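Local coordinates for leucine aminopeptidase A1, chloroplastic (Solanum lycopersicum, PDB 5D8N), which catalyses the metal-dependent removal of N-terminal amino acids, preferably leucine, from peptides, works as a homohexamer, and also has chaperone activity, at residues A[292-298]-A[346-352]; A[403-407]-A[495-499]; A[243-247]-A[337-343]; A[261-265]-A[276-280]. The protein carries 1 engineered substitution. All coordinates share one frame. Residues are numbered along the deposited sequence.

All four contacts belong to the catalytic domain and gather round its central mixed sheet. Contacts 1 and 2 lie within the sheet, are largely buried, and are held by parallel backbone hydrogen bonds; strands 293-305 and 406-411 are neighbours, so Lys-294 O of contact 1 meets Glu-405 N of contact 2 at 2.8 Å. Contact 3, only partly buried, joins a loop to helix 327-342 through charged and phenolic groups, and Leu-339 of that helix packs on Phe-351 of contact 1. Contact 4 is buried too, but has no hydrogen bond between its segments: aromatic and sulfur surfaces do the work, and its Phe-279 rests against Ile-352 of contact 1.

Contact 1: residues A[292-298]-A[346-352]; sequences KTKLALV and RVEVHFI
Two adjacent parallel strands, the two strands of a beta-alpha-beta crossover whose helix is 327-342, run side by side at the centre of the catalytic domain's mixed sheet. Their axes approach to 4.5 Å and cross at -20°, with Thr-293 opposite Val-347 and each later pair in step to Val-298 and Ile-352. Odd residues of 292-298 hold the ladder: Leu-295 N gives to Glu-348 O (2.8 Å) and Leu-295 O takes His-350 N (2.8 Å); Thr-293 and Leu-297 repeat the pattern.

Leu-295, Leu-297, Val-347, Val-349 and Phe-351 share one face, where helix 519-527 packs. Both leucines are mt, which brings Leu-297 CD1 within 3.7 Å of Phe-351 CE2 and 4.0 Å of Val-349 CG1. The small Ala-296, on the other face, leaves room beside His-350 (chi1 m), whose NE2 donates to OE2 of the extended Glu-348 (chi1 and chi2 t) at 2.7 Å; His-350 ND1 is hydrogen-bonded to His-281. Lys-294 NZ stays 4.1 Å from Glu-348 OE2 and binds Gln-402 O instead. At the exposed end Lys-292, salt-bridged to Glu-290, also reaches a water: NZ lies 2.9 Å from it, and Val-347 O accepts from it at 2.8 Å.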
loop_
_atom_site.group_PDB
_atom_site.type_symbol
_atom_site.label_atom_id
_atom_site.label_comp_id
_atom_site.label_asym_id
_atom_site.label_seq_id
_atom_site.Cartn_x
_atom_site.Cartn_y
_atom_site.Cartn_z
ATOM N N LYS A 292 21.846 -7.889 -51.446
ATOM C CA LYS A 292 21.163 -8.273 -50.224
ATOM C C LYS A 292 20.628 -7.056 -49.470
ATOM O O LYS A 292 21.323 -6.058 -49.298
ATOM C CB LYS A 292 22.094 -9.122 -49.351
ATOM C CG LYS A 292 22.542 -10.408 -50.040
ATOM C CD LYS A 292 23.563 -11.150 -49.209
ATOM C CE LYS A 292 24.206 -12.322 -49.940
ATOM N NZ LYS A 292 23.287 -13.481 -50.149
ATOM N N THR A 293 19.387 -7.156 -49.003
ATOM C CA THR A 293 18.804 -6.183 -48.087
ATOM C C THR A 293 19.367 -6.420 -46.687
ATOM O O THR A 293 19.389 -7.554 -46.226
ATOM C CB THR A 293 17.273 -6.358 -48.047
ATOM O OG1 THR A 293 16.754 -6.107 -49.353
ATOM C CG2 THR A 293 16.612 -5.353 -47.107
ATOM N N LYS A 294 19.847 -5.370 -46.026
ATOM C CA LYS A 294 20.503 -5.481 -44.722
ATOM C C LYS A 294 19.534 -5.173 -43.593
ATOM O O LYS A 294 18.974 -4.068 -43.496
ATOM C CB LYS A 294 21.712 -4.554 -44.643
ATOM C CG LYS A 294 22.822 -4.960 -45.605
ATOM C CD LYS A 294 24.012 -4.015 -45.600
ATOM C CE LYS A 294 24.779 -4.138 -44.282
ATOM N NZ LYS A 294 25.946 -3.213 -44.174
ATOM N N LEU A 295 19.299 -6.176 -42.755
ATOM C CA LEU A 295 18.320 -6.088 -41.662
ATOM C C LEU A 295 19.017 -6.381 -40.341
ATOM O O LEU A 295 19.948 -7.193 -40.288
ATOM C CB LEU A 295 17.200 -7.095 -41.896
ATOM C CG LEU A 295 16.573 -7.117 -43.295
ATOM C CD1 LEU A 295 15.644 -8.318 -43.417
ATOM C CD2 LEU A 295 15.801 -5.836 -43.572
ATOM N N ALA A 296 18.492 -5.818 -39.256
ATOM C CA ALA A 296 18.860 -6.240 -37.917
ATOM C C ALA A 296 17.657 -6.634 -37.063
ATOM O O ALA A 296 16.625 -5.972 -37.038
ATOM C CB ALA A 296 19.664 -5.157 -37.195
ATOM N N LEU A 297 17.914 -7.595 -36.191
ATOM C CA LEU A 297 16.960 -8.026 -35.185
ATOM C C LEU A 297 17.669 -7.894 -33.847
ATOM O O LEU A 297 18.674 -8.566 -33.613
ATOM C CB LEU A 297 16.565 -9.486 -35.424
ATOM C CG LEU A 297 15.898 -9.769 -36.768
ATOM C CD1 LEU A 297 15.646 -11.250 -36.927
ATOM C CD2 LEU A 297 14.578 -9.007 -36.822
ATOM N N VAL A 298 17.150 -7.011 -32.999
ATOM C CA VAL A 298 17.725 -6.707 -31.700
ATOM C C VAL A 298 16.812 -7.207 -30.578
ATOM O O VAL A 298 15.614 -6.905 -30.563
ATOM C CB VAL A 298 17.902 -5.192 -31.548
ATOM C CG1 VAL A 298 18.436 -4.875 -30.157
ATOM C CG2 VAL A 298 18.865 -4.698 -32.611
ATOM N N ARG A 346 19.301 -13.007 -50.787
ATOM C CA ARG A 346 18.819 -11.631 -50.930
ATOM C C ARG A 346 18.682 -10.888 -49.596
ATOM O O ARG A 346 18.243 -9.740 -49.590
ATOM C CB ARG A 346 17.507 -11.563 -51.730
ATOM C CG ARG A 346 17.596 -12.119 -53.148
ATOM C CD ARG A 346 16.215 -12.412 -53.743
ATOM N NE ARG A 346 15.192 -11.423 -53.387
ATOM C CZ ARG A 346 14.042 -11.697 -52.773
ATOM N NH1 ARG A 346 13.718 -12.944 -52.445
ATOM N NH2 ARG A 346 13.210 -10.710 -52.471
ATOM N N VAL A 347 19.119 -11.484 -48.488
ATOM C CA VAL A 347 19.091 -10.803 -47.184
ATOM C C VAL A 347 20.386 -11.033 -46.410
ATOM O O VAL A 347 21.000 -12.110 -46.417
ATOM C CB VAL A 347 17.910 -11.210 -46.267
ATOM C CG1 VAL A 347 16.570 -10.750 -46.823
ATOM C CG2 VAL A 347 17.879 -12.717 -46.053
ATOM N N GLU A 348 20.771 -9.992 -45.690
ATOM C CA GLU A 348 21.817 -10.085 -44.693
ATOM C C GLU A 348 21.171 -9.688 -43.379
ATOM O O GLU A 348 20.586 -8.615 -43.299
ATOM C CB GLU A 348 22.983 -9.161 -45.048
ATOM C CG GLU A 348 24.087 -9.061 -44.010
ATOM C CD GLU A 348 25.169 -8.051 -44.389
ATOM O OE1 GLU A 348 25.688 -8.098 -45.522
ATOM O OE2 GLU A 348 25.571 -7.236 -43.536
ATOM N N VAL A 349 21.225 -10.565 -42.382
ATOM C CA VAL A 349 20.507 -10.325 -41.127
ATOM C C VAL A 349 21.469 -10.335 -39.957
ATOM O O VAL A 349 22.163 -11.332 -39.700
ATOM C CB VAL A 349 19.420 -11.380 -40.852
ATOM C CG1 VAL A 349 18.611 -11.009 -39.620
ATOM C CG2 VAL A 349 18.462 -11.484 -42.025
ATOM N N HIS A 350 21.459 -9.236 -39.215
ATOM C CA HIS A 350 22.253 -9.138 -37.996
ATOM C C HIS A 350 21.384 -9.386 -36.770
ATOM O O HIS A 350 20.272 -8.848 -36.667
ATOM C CB HIS A 350 22.864 -7.747 -37.927
ATOM C CG HIS A 350 23.803 -7.467 -39.051
ATOM N ND1 HIS A 350 25.167 -7.554 -38.911
ATOM C CD2 HIS A 350 23.579 -7.089 -40.328
ATOM C CE1 HIS A 350 25.742 -7.328 -40.077
ATOM N NE2 HIS A 350 24.803 -6.972 -40.933
ATOM N N PHE A 351 21.810 -10.338 -35.950
ATOM C CA PHE A 351 21.105 -10.667 -34.718
ATOM C C PHE A 351 21.916 -10.158 -33.530
ATOM O O PHE A 351 23.069 -10.554 -33.346
ATOM C CB PHE A 351 20.904 -12.178 -34.581
ATOM C CG PHE A 351 20.328 -12.851 -35.783
ATOM C CD1 PHE A 351 21.123 -13.130 -36.893
ATOM C CD2 PHE A 351 18.987 -13.158 -35.837
ATOM C CE1 PHE A 351 20.580 -13.790 -37.981
ATOM C CE2 PHE A 351 18.414 -13.724 -36.964
ATOM C CZ PHE A 351 19.205 -14.046 -38.041
ATOM N N ILE A 352 21.338 -9.244 -32.755
ATOM C CA ILE A 352 22.089 -8.497 -31.742
ATOM C C ILE A 352 21.425 -8.536 -30.371
ATOM O O ILE A 352 20.239 -8.262 -30.262
ATOM C CB ILE A 352 22.261 -7.053 -32.218
ATOM C CG1 ILE A 352 23.183 -7.015 -33.438
ATOM C CG2 ILE A 352 22.832 -6.187 -31.113
ATOM C CD1 ILE A 352 23.034 -5.770 -34.270
HETATM O O HOH W 1 21.398 -14.301 -48.042
#

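Contact 2: residues A[403-407]-A[495-499]; sequences GVEKI and VQWLH
Three backbone hydrogen bonds set the register: Gln-496 N to Glu-405 O (3.0 Å), Ile-407 N to Gln-496 O (2.8 Å) and Leu-498 N to Ile-407 O (2.9 Å). They pair Lys-406 with Gln-496 and Ile-407 with Trp-497 in parallel, CA atoms 4.6 Å apart in both pairs, and two CA-H...O contacts of 3.2 Å, Lys-406 CA to Gln-496 O and Trp-497 CA to Ile-407 O, fill in between them. The chain comes off helix 388-401 through Gly-403, whose positive phi (75°) suits a residue without a side chain, and becomes extended at Lys-406 after the bend at Glu-405 (-93/-33).

Lys-406 is stretched (mttt) along the face it shares with Gln-496, passing Gln-496 OE1 with CE at 3.8 Å before its ammonium meets Glu-438 and Asn-529. Branched and aromatic residues suit the opposite face, which is covered by helix 388-401. There Ile-407 (mt) sets CD1 3.7 Å from CG1 of Val-495 (chi1 t) and CG2 4.0 Å from CD1 of Trp-497. The indole, with chi1 at 159°, satisfies its NE1 on Asp-409, a residue that also bonds His-499 ND1. Before the strand begins, Val-404 packs on Val-495, its O 3.6 Å from Val-495 CG2 and its CG2 4.4 Å from Val-495 CG1.

Neighbouring parallel strands with helices packed over them are the core of the alpha/beta catalytic domain of M17 aminopeptidases.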
loop_
_atom_site.group_PDB
_atom_site.type_symbol
_atom_site.label_atom_id
_atom_site.label_comp_id
_atom_site.label_asym_id
_atom_site.label_seq_id
_atom_site.Cartn_x
_atom_site.Cartn_y
_atom_site.Cartn_z
ATOM N N GLY A 403 25.279 -0.538 -40.504
ATOM C CA GLY A 403 24.821 -0.097 -41.808
ATOM C C GLY A 403 23.580 -0.813 -42.300
ATOM O O GLY A 403 23.314 -0.840 -43.505
ATOM N N VAL A 404 22.720 -1.250 -41.381
ATOM C CA VAL A 404 21.466 -1.840 -41.810
ATOM C C VAL A 404 20.463 -0.816 -42.344
ATOM O O VAL A 404 20.484 0.342 -41.984
ATOM C CB VAL A 404 20.855 -2.735 -40.715
ATOM C CG1 VAL A 404 21.831 -3.855 -40.379
ATOM C CG2 VAL A 404 20.515 -1.926 -39.475
ATOM N N GLU A 405 19.492 -1.294 -43.101
ATOM C CA GLU A 405 18.395 -0.488 -43.623
ATOM C C GLU A 405 17.153 -0.526 -42.693
ATOM O O GLU A 405 16.399 0.435 -42.603
ATOM C CB GLU A 405 18.076 -1.068 -45.005
ATOM C CG GLU A 405 16.863 -0.512 -45.731
ATOM C CD GLU A 405 16.627 -1.165 -47.091
ATOM O OE1 GLU A 405 17.513 -1.908 -47.571
ATOM O OE2 GLU A 405 15.588 -0.856 -47.711
ATOM N N LYS A 406 16.907 -1.642 -42.016
ATOM C CA LYS A 406 15.722 -1.807 -41.184
ATOM C C LYS A 406 16.116 -2.558 -39.909
ATOM O O LYS A 406 16.852 -3.550 -39.970
ATOM C CB LYS A 406 14.638 -2.581 -41.938
ATOM C CG LYS A 406 14.221 -1.983 -43.280
ATOM C CD LYS A 406 13.177 -2.844 -43.984
ATOM C CE LYS A 406 12.881 -2.335 -45.395
ATOM N NZ LYS A 406 11.870 -3.233 -46.027
ATOM N N ILE A 407 15.537 -2.138 -38.786
ATOM C CA ILE A 407 15.692 -2.795 -37.492
ATOM C C ILE A 407 14.319 -3.130 -36.916
ATOM O O ILE A 407 13.455 -2.260 -36.806
ATOM C CB ILE A 407 16.411 -1.873 -36.491
ATOM C CG1 ILE A 407 17.773 -1.441 -37.038
ATOM C CG2 ILE A 407 16.603 -2.577 -35.163
ATOM C CD1 ILE A 407 18.439 -0.375 -36.205
ATOM N N VAL A 495 17.458 5.060 -40.604
ATOM C CA VAL A 495 17.189 3.623 -40.567
ATOM C C VAL A 495 15.711 3.442 -40.243
ATOM O O VAL A 495 15.186 4.079 -39.339
ATOM C CB VAL A 495 18.099 2.964 -39.520
ATOM C CG1 VAL A 495 17.790 1.489 -39.389
ATOM C CG2 VAL A 495 19.563 3.144 -39.915
ATOM N N GLN A 496 15.027 2.537 -40.927
ATOM C CA GLN A 496 13.658 2.211 -40.523
ATOM C C GLN A 496 13.685 1.291 -39.305
ATOM O O GLN A 496 14.522 0.401 -39.212
ATOM C CB GLN A 496 12.912 1.496 -41.641
ATOM C CG GLN A 496 12.792 2.288 -42.928
ATOM C CD GLN A 496 11.810 1.644 -43.886
ATOM O OE1 GLN A 496 11.266 0.583 -43.623
ATOM N NE2 GLN A 496 11.664 2.229 -45.047
ATOM N N TRP A 497 12.856 1.579 -38.315
ATOM C CA TRP A 497 12.961 0.910 -37.031
ATOM C C TRP A 497 11.589 0.742 -36.410
ATOM O O TRP A 497 10.761 1.654 -36.406
ATOM C CB TRP A 497 13.905 1.671 -36.117
ATOM C CG TRP A 497 13.702 1.373 -34.650
ATOM C CD1 TRP A 497 14.057 0.221 -33.990
ATOM C CD2 TRP A 497 12.958 2.157 -33.716
ATOM N NE1 TRP A 497 13.670 0.292 -32.688
ATOM C CE2 TRP A 497 13.021 1.485 -32.482
ATOM C CE3 TRP A 497 12.446 3.452 -33.747
ATOM C CZ2 TRP A 497 12.496 2.023 -31.309
ATOM C CZ3 TRP A 497 11.874 3.964 -32.583
ATOM C CH2 TRP A 497 11.921 3.258 -31.387
ATOM N N LEU A 498 11.349 -0.476 -35.946
ATOM C CA LEU A 498 10.159 -0.804 -35.174
ATOM C C LEU A 498 10.502 -1.521 -33.870
ATOM O O LEU A 498 11.318 -2.448 -33.835
ATOM C CB LEU A 498 9.218 -1.672 -35.995
ATOM C CG LEU A 498 7.878 -2.092 -35.368
ATOM C CD1 LEU A 498 6.876 -2.235 -36.489
ATOM C CD2 LEU A 498 7.964 -3.402 -34.623
ATOM N N HIS A 499 9.774 -1.138 -32.834
ATOM C CA HIS A 499 9.961 -1.673 -31.485
ATOM C C HIS A 499 8.725 -2.501 -31.132
ATOM O O HIS A 499 7.594 -2.014 -31.229
ATOM C CB HIS A 499 10.118 -0.519 -30.488
ATOM C CG HIS A 499 9.816 -0.887 -29.074
ATOM N ND1 HIS A 499 10.563 -1.799 -28.372
ATOM C CD2 HIS A 499 8.937 -0.365 -28.186
ATOM C CE1 HIS A 499 10.121 -1.876 -27.131
ATOM N NE2 HIS A 499 9.136 -1.011 -26.991
#

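Contact 3: residues A[243-247]-A[337-343]; sequences YSDVI and KALGEIR
Tyr-243, the first residue to leave helix 229-242, turns its ring (chi1 m) onto the last turns of helix 327-342. CA of Gly-340 sits 4.0 Å from the ring centroid, 18° off the normal, as a CH-pi contact. Glycine is the fitting residue here, since a CB would point into the ring and clash with Tyr-243 CD2. Beyond the ring, Tyr-243 OH accepts from Lys-337 NZ (2.9 Å) and donates to Glu-341 OE2 (2.7 Å), two residues one helical turn apart. Its carbonyl O bonds Val-246 N (2.9 Å) and Ile-247 N (2.8 Å), closing a tight turn.

Asp-245 (chi1 p) forms a salt bridge with Arg-343, whose positive phi (54°) ends the helix: OD2 is 3.0 Å from NH1 and 3.2 Å from NH2. Val-246 (chi1 m) lays CG1 over a face of that guanidinium, 3.5 Å from NH2. Ile-247 (mt) begins strand 247-252, the edge of the sheet within this chain, and places CD1 3.8 Å from Gly-340 CA.

The contact thus joins a helix-to-strand turn to a helix C-terminus. With lysine giving to the phenol and the phenol giving to glutamate, the buried tyrosine's hydroxyl is satisfied on both counts, while the Asp-245 and Arg-343 charges pair where both residues are exposed, so little desolvation has to be paid.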
loop_
_atom_site.group_PDB
_atom_site.type_symbol
_atom_site.label_atom_id
_atom_site.label_comp_id
_atom_site.label_asym_id
_atom_site.label_seq_id
_atom_site.Cartn_x
_atom_site.Cartn_y
_atom_site.Cartn_z
ATOM N N TYR A 243 25.722 -23.735 -38.361
ATOM C CA TYR A 243 25.401 -23.212 -39.686
ATOM C C TYR A 243 26.541 -22.321 -40.198
ATOM O O TYR A 243 26.304 -21.236 -40.734
ATOM C CB TYR A 243 24.061 -22.458 -39.662
ATOM C CG TYR A 243 22.888 -23.256 -39.113
ATOM C CD1 TYR A 243 22.269 -24.244 -39.880
ATOM C CD2 TYR A 243 22.371 -22.986 -37.861
ATOM C CE1 TYR A 243 21.237 -25.017 -39.370
ATOM C CE2 TYR A 243 21.344 -23.750 -37.333
ATOM C CZ TYR A 243 20.807 -24.782 -38.085
ATOM O OH TYR A 243 19.819 -25.569 -37.551
ATOM N N SER A 244 27.770 -22.791 -40.007
ATOM C CA SER A 244 28.942 -21.930 -40.114
ATOM C C SER A 244 29.206 -21.376 -41.521
ATOM O O SER A 244 29.930 -20.401 -41.678
ATOM C CB SER A 244 30.198 -22.664 -39.619
ATOM O OG SER A 244 30.400 -23.813 -40.408
ATOM N N ASP A 245 28.603 -21.958 -42.546
ATOM C CA ASP A 245 28.766 -21.421 -43.890
ATOM C C ASP A 245 27.816 -20.274 -44.205
ATOM O O ASP A 245 28.082 -19.519 -45.143
ATOM C CB ASP A 245 28.610 -22.517 -44.947
ATOM C CG ASP A 245 27.211 -23.082 -44.990
ATOM O OD1 ASP A 245 26.547 -23.126 -43.939
ATOM O OD2 ASP A 245 26.812 -23.566 -46.061
ATOM N N VAL A 246 26.815 -20.050 -43.347
ATOM C CA VAL A 246 25.917 -18.900 -43.500
ATOM C C VAL A 246 25.752 -17.983 -42.286
ATOM O O VAL A 246 25.194 -16.895 -42.405
ATOM C CB VAL A 246 24.528 -19.368 -43.948
ATOM C CG1 VAL A 246 24.629 -19.962 -45.355
ATOM C CG2 VAL A 246 23.944 -20.382 -42.991
ATOM N N ILE A 247 26.205 -18.432 -41.118
ATOM C CA ILE A 247 26.157 -17.602 -39.929
ATOM C C ILE A 247 27.545 -17.469 -39.307
ATOM O O ILE A 247 28.177 -18.453 -38.954
ATOM C CB ILE A 247 25.138 -18.144 -38.899
ATOM C CG1 ILE A 247 23.716 -18.082 -39.470
ATOM C CG2 ILE A 247 25.234 -17.345 -37.611
ATOM C CD1 ILE A 247 22.659 -18.745 -38.595
ATOM N N LYS A 337 18.262 -19.464 -35.533
ATOM C CA LYS A 337 18.190 -20.899 -35.666
ATOM C C LYS A 337 17.333 -21.334 -36.854
ATOM O O LYS A 337 17.737 -22.172 -37.665
ATOM C CB LYS A 337 17.701 -21.492 -34.348
ATOM C CG LYS A 337 17.388 -22.978 -34.372
ATOM C CD LYS A 337 18.637 -23.808 -34.437
ATOM C CE LYS A 337 18.297 -25.284 -34.268
ATOM N NZ LYS A 337 19.496 -26.093 -34.667
ATOM N N ALA A 338 16.161 -20.730 -36.992
ATOM C CA ALA A 338 15.319 -21.002 -38.138
ATOM C C ALA A 338 16.012 -20.617 -39.458
ATOM O O ALA A 338 16.033 -21.394 -40.415
ATOM C CB ALA A 338 13.976 -20.298 -37.993
ATOM N N LEU A 339 16.533 -19.399 -39.515
ATOM C CA LEU A 339 17.048 -18.866 -40.754
ATOM C C LEU A 339 18.306 -19.602 -41.172
ATOM O O LEU A 339 18.603 -19.741 -42.353
ATOM C CB LEU A 339 17.285 -17.376 -40.608
ATOM C CG LEU A 339 15.969 -16.577 -40.527
ATOM C CD1 LEU A 339 16.242 -15.141 -40.103
ATOM C CD2 LEU A 339 15.224 -16.578 -41.858
ATOM N N GLY A 340 19.046 -20.112 -40.205
ATOM C CA GLY A 340 20.220 -20.898 -40.531
ATOM C C GLY A 340 19.886 -22.118 -41.374
ATOM O O GLY A 340 20.634 -22.425 -42.314
ATOM N N GLU A 341 18.740 -22.749 -41.092
ATOM C CA GLU A 341 18.246 -23.853 -41.883
ATOM C C GLU A 341 17.632 -23.386 -43.192
ATOM O O GLU A 341 17.744 -24.060 -44.207
ATOM C CB GLU A 341 17.185 -24.660 -41.123
ATOM C CG GLU A 341 17.702 -25.357 -39.882
ATOM C CD GLU A 341 18.276 -26.733 -40.170
ATOM O OE1 GLU A 341 18.492 -27.071 -41.353
ATOM O OE2 GLU A 341 18.703 -27.372 -39.194
ATOM N N ILE A 342 16.791 -22.357 -43.130
ATOM C CA ILE A 342 16.000 -21.950 -44.288
ATOM C C ILE A 342 16.870 -21.317 -45.370
ATOM O O ILE A 342 16.619 -21.502 -46.568
ATOM C CB ILE A 342 14.902 -20.961 -43.877
ATOM C CG1 ILE A 342 13.878 -21.650 -42.959
ATOM C CG2 ILE A 342 14.220 -20.393 -45.114
ATOM C CD1 ILE A 342 13.021 -20.686 -42.168
ATOM N N ARG A 343 17.944 -20.652 -44.954
ATOM C CA ARG A 343 18.961 -20.106 -45.884
ATOM C C ARG A 343 18.394 -19.208 -46.956
ATOM O O ARG A 343 18.717 -19.371 -48.114
ATOM C CB ARG A 343 19.720 -21.205 -46.629
ATOM C CG ARG A 343 20.532 -22.109 -45.741
ATOM C CD ARG A 343 21.079 -23.257 -46.579
ATOM N NE ARG A 343 22.216 -22.833 -47.404
ATOM C CZ ARG A 343 23.496 -22.934 -47.045
ATOM N NH1 ARG A 343 23.833 -23.374 -45.834
ATOM N NH2 ARG A 343 24.441 -22.427 -47.835
#

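Contact 4: residues A[261-265]-A[276-280]; sequences KMGAY and PPYFI
Two side chains project from 261-265 like prongs, Met-262 and Tyr-265, and meet the ring of Phe-279 on the strand 278-284, Met-262 over one face and Tyr-265 at its edge. Met-262 lies at the centre of an inverse gamma turn (Gly-263 N to Lys-261 O, 2.8 Å) and at the N-cap position of helix 263-269. The backbones stay well apart, CA of Tyr-265 and Pro-277 being 9.1 Å from each other, so the gap is bridged by long side chains.

Unbranched and nearly straight (mtt), Met-262 reaches far enough to lay its CE over the Phe-279 ring, 4.0 Å from the centroid and 3.7 Å from CE2; its SD, 4.3 Å from the centroid, stands obliquely in a Met-aromatic contact. Phe-279 (chi1 t) in turn directs its edge toward the face of Tyr-265 in an offset edge-to-face pair, with centroids 6.0 Å apart and planes at 66°. This joins a helix-bearing connection of the M17 catalytic domain to a strand of its central sheet. The Tyr-265 side chain, on helix 263-269, is about 9 Å from those of the magnesium ligands Lys-300 and Glu-387.

Tyr-265 (chi1 t) pushes its hydroxyl into the hollow between Pro-277 and the strand: OH is 3.5 Å from Pro-277 CB and 3.1 Å from Tyr-278 C, and bonds Ala-355 O. The compact proline ring walls this hollow, with CB 4.0 Å from Tyr-265 CZ. Phe-279 also meets Tyr-398 edge-to-face.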
loop_
_atom_site.group_PDB
_atom_site.type_symbol
_atom_site.label_atom_id
_atom_site.label_comp_id
_atom_site.label_asym_id
_atom_site.label_seq_id
_atom_site.Cartn_x
_atom_site.Cartn_y
_atom_site.Cartn_z
ATOM N N LYS A 261 32.253 2.444 -26.144
ATOM C CA LYS A 261 31.630 3.508 -25.381
ATOM C C LYS A 261 30.185 3.186 -24.996
ATOM O O LYS A 261 29.382 4.101 -24.789
ATOM C CB LYS A 261 31.702 4.837 -26.128
ATOM C CG LYS A 261 33.140 5.269 -26.397
ATOM C CD LYS A 261 33.223 6.694 -26.929
ATOM C CE LYS A 261 32.686 6.808 -28.343
ATOM N NZ LYS A 261 32.869 8.196 -28.851
ATOM N N MET A 262 29.906 1.911 -24.741
ATOM C CA MET A 262 28.551 1.497 -24.396
ATOM C C MET A 262 28.289 1.704 -22.904
ATOM O O MET A 262 28.069 0.753 -22.152
ATOM C CB MET A 262 28.377 0.021 -24.732
ATOM C CG MET A 262 28.555 -0.317 -26.185
ATOM S SD MET A 262 27.965 -1.984 -26.509
ATOM C CE MET A 262 28.476 -2.190 -28.205
ATOM N N GLY A 263 28.243 2.962 -22.483
ATOM C CA GLY A 263 28.092 3.266 -21.075
ATOM C C GLY A 263 26.735 2.918 -20.476
ATOM O O GLY A 263 26.661 2.688 -19.263
ATOM N N ALA A 264 25.665 2.942 -21.277
ATOM C CA ALA A 264 24.351 2.609 -20.752
ATOM C C ALA A 264 24.224 1.117 -20.452
ATOM O O ALA A 264 23.834 0.712 -19.356
ATOM C CB ALA A 264 23.263 3.089 -21.685
ATOM N N TYR A 265 24.669 0.288 -21.385
ATOM C CA TYR A 265 24.706 -1.155 -21.200
ATOM C C TYR A 265 25.625 -1.549 -20.041
ATOM O O TYR A 265 25.238 -2.316 -19.151
ATOM C CB TYR A 265 25.122 -1.822 -22.513
ATOM C CG TYR A 265 25.564 -3.284 -22.449
ATOM C CD1 TYR A 265 24.782 -4.262 -21.858
ATOM C CD2 TYR A 265 26.697 -3.709 -23.129
ATOM C CE1 TYR A 265 25.101 -5.618 -21.938
ATOM C CE2 TYR A 265 27.056 -5.052 -23.189
ATOM C CZ TYR A 265 26.260 -6.009 -22.588
ATOM O OH TYR A 265 26.596 -7.341 -22.739
ATOM N N PRO A 276 29.543 -12.150 -15.727
ATOM C CA PRO A 276 29.875 -11.035 -16.617
ATOM C C PRO A 276 28.958 -10.936 -17.829
ATOM O O PRO A 276 28.468 -11.956 -18.320
ATOM C CB PRO A 276 31.311 -11.355 -17.073
ATOM C CG PRO A 276 31.829 -12.438 -16.197
ATOM C CD PRO A 276 30.653 -13.106 -15.552
ATOM N N PRO A 277 28.926 -9.761 -18.457
ATOM C CA PRO A 277 28.083 -9.504 -19.606
ATOM C C PRO A 277 28.769 -9.800 -20.936
ATOM O O PRO A 277 29.987 -9.825 -20.986
ATOM C CB PRO A 277 27.876 -8.006 -19.537
ATOM C CG PRO A 277 29.147 -7.500 -18.973
ATOM C CD PRO A 277 29.616 -8.542 -18.001
ATOM N N TYR A 278 27.989 -10.181 -21.939
ATOM C CA TYR A 278 28.506 -10.484 -23.257
ATOM C C TYR A 278 27.561 -9.873 -24.269
ATOM O O TYR A 278 26.344 -10.067 -24.223
ATOM C CB TYR A 278 28.615 -11.997 -23.491
ATOM C CG TYR A 278 29.705 -12.623 -22.657
ATOM C CD1 TYR A 278 31.055 -12.490 -23.020
ATOM C CD2 TYR A 278 29.420 -13.210 -21.437
ATOM C CE1 TYR A 278 32.082 -12.910 -22.187
ATOM C CE2 TYR A 278 30.441 -13.665 -20.615
ATOM C CZ TYR A 278 31.761 -13.569 -21.018
ATOM O OH TYR A 278 32.764 -13.967 -20.165
ATOM N N PHE A 279 28.150 -9.233 -25.267
ATOM C CA PHE A 279 27.372 -8.601 -26.321
ATOM C C PHE A 279 27.451 -9.544 -27.519
ATOM O O PHE A 279 28.525 -9.817 -28.043
ATOM C CB PHE A 279 27.954 -7.210 -26.606
ATOM C CG PHE A 279 27.123 -6.385 -27.543
ATOM C CD1 PHE A 279 27.221 -6.552 -28.919
ATOM C CD2 PHE A 279 26.352 -5.346 -27.055
ATOM C CE1 PHE A 279 26.467 -5.774 -29.782
ATOM C CE2 PHE A 279 25.613 -4.564 -27.916
ATOM C CZ PHE A 279 25.651 -4.781 -29.277
ATOM N N ILE A 280 26.299 -10.037 -27.931
ATOM C CA ILE A 280 26.188 -11.065 -28.936
ATOM C C ILE A 280 25.846 -10.478 -30.290
ATOM O O ILE A 280 24.854 -9.754 -30.448
ATOM C CB ILE A 280 25.091 -12.069 -28.541
ATOM C CG1 ILE A 280 25.460 -12.775 -27.241
ATOM C CG2 ILE A 280 24.898 -13.084 -29.648
ATOM C CD1 ILE A 280 24.290 -13.487 -26.598
#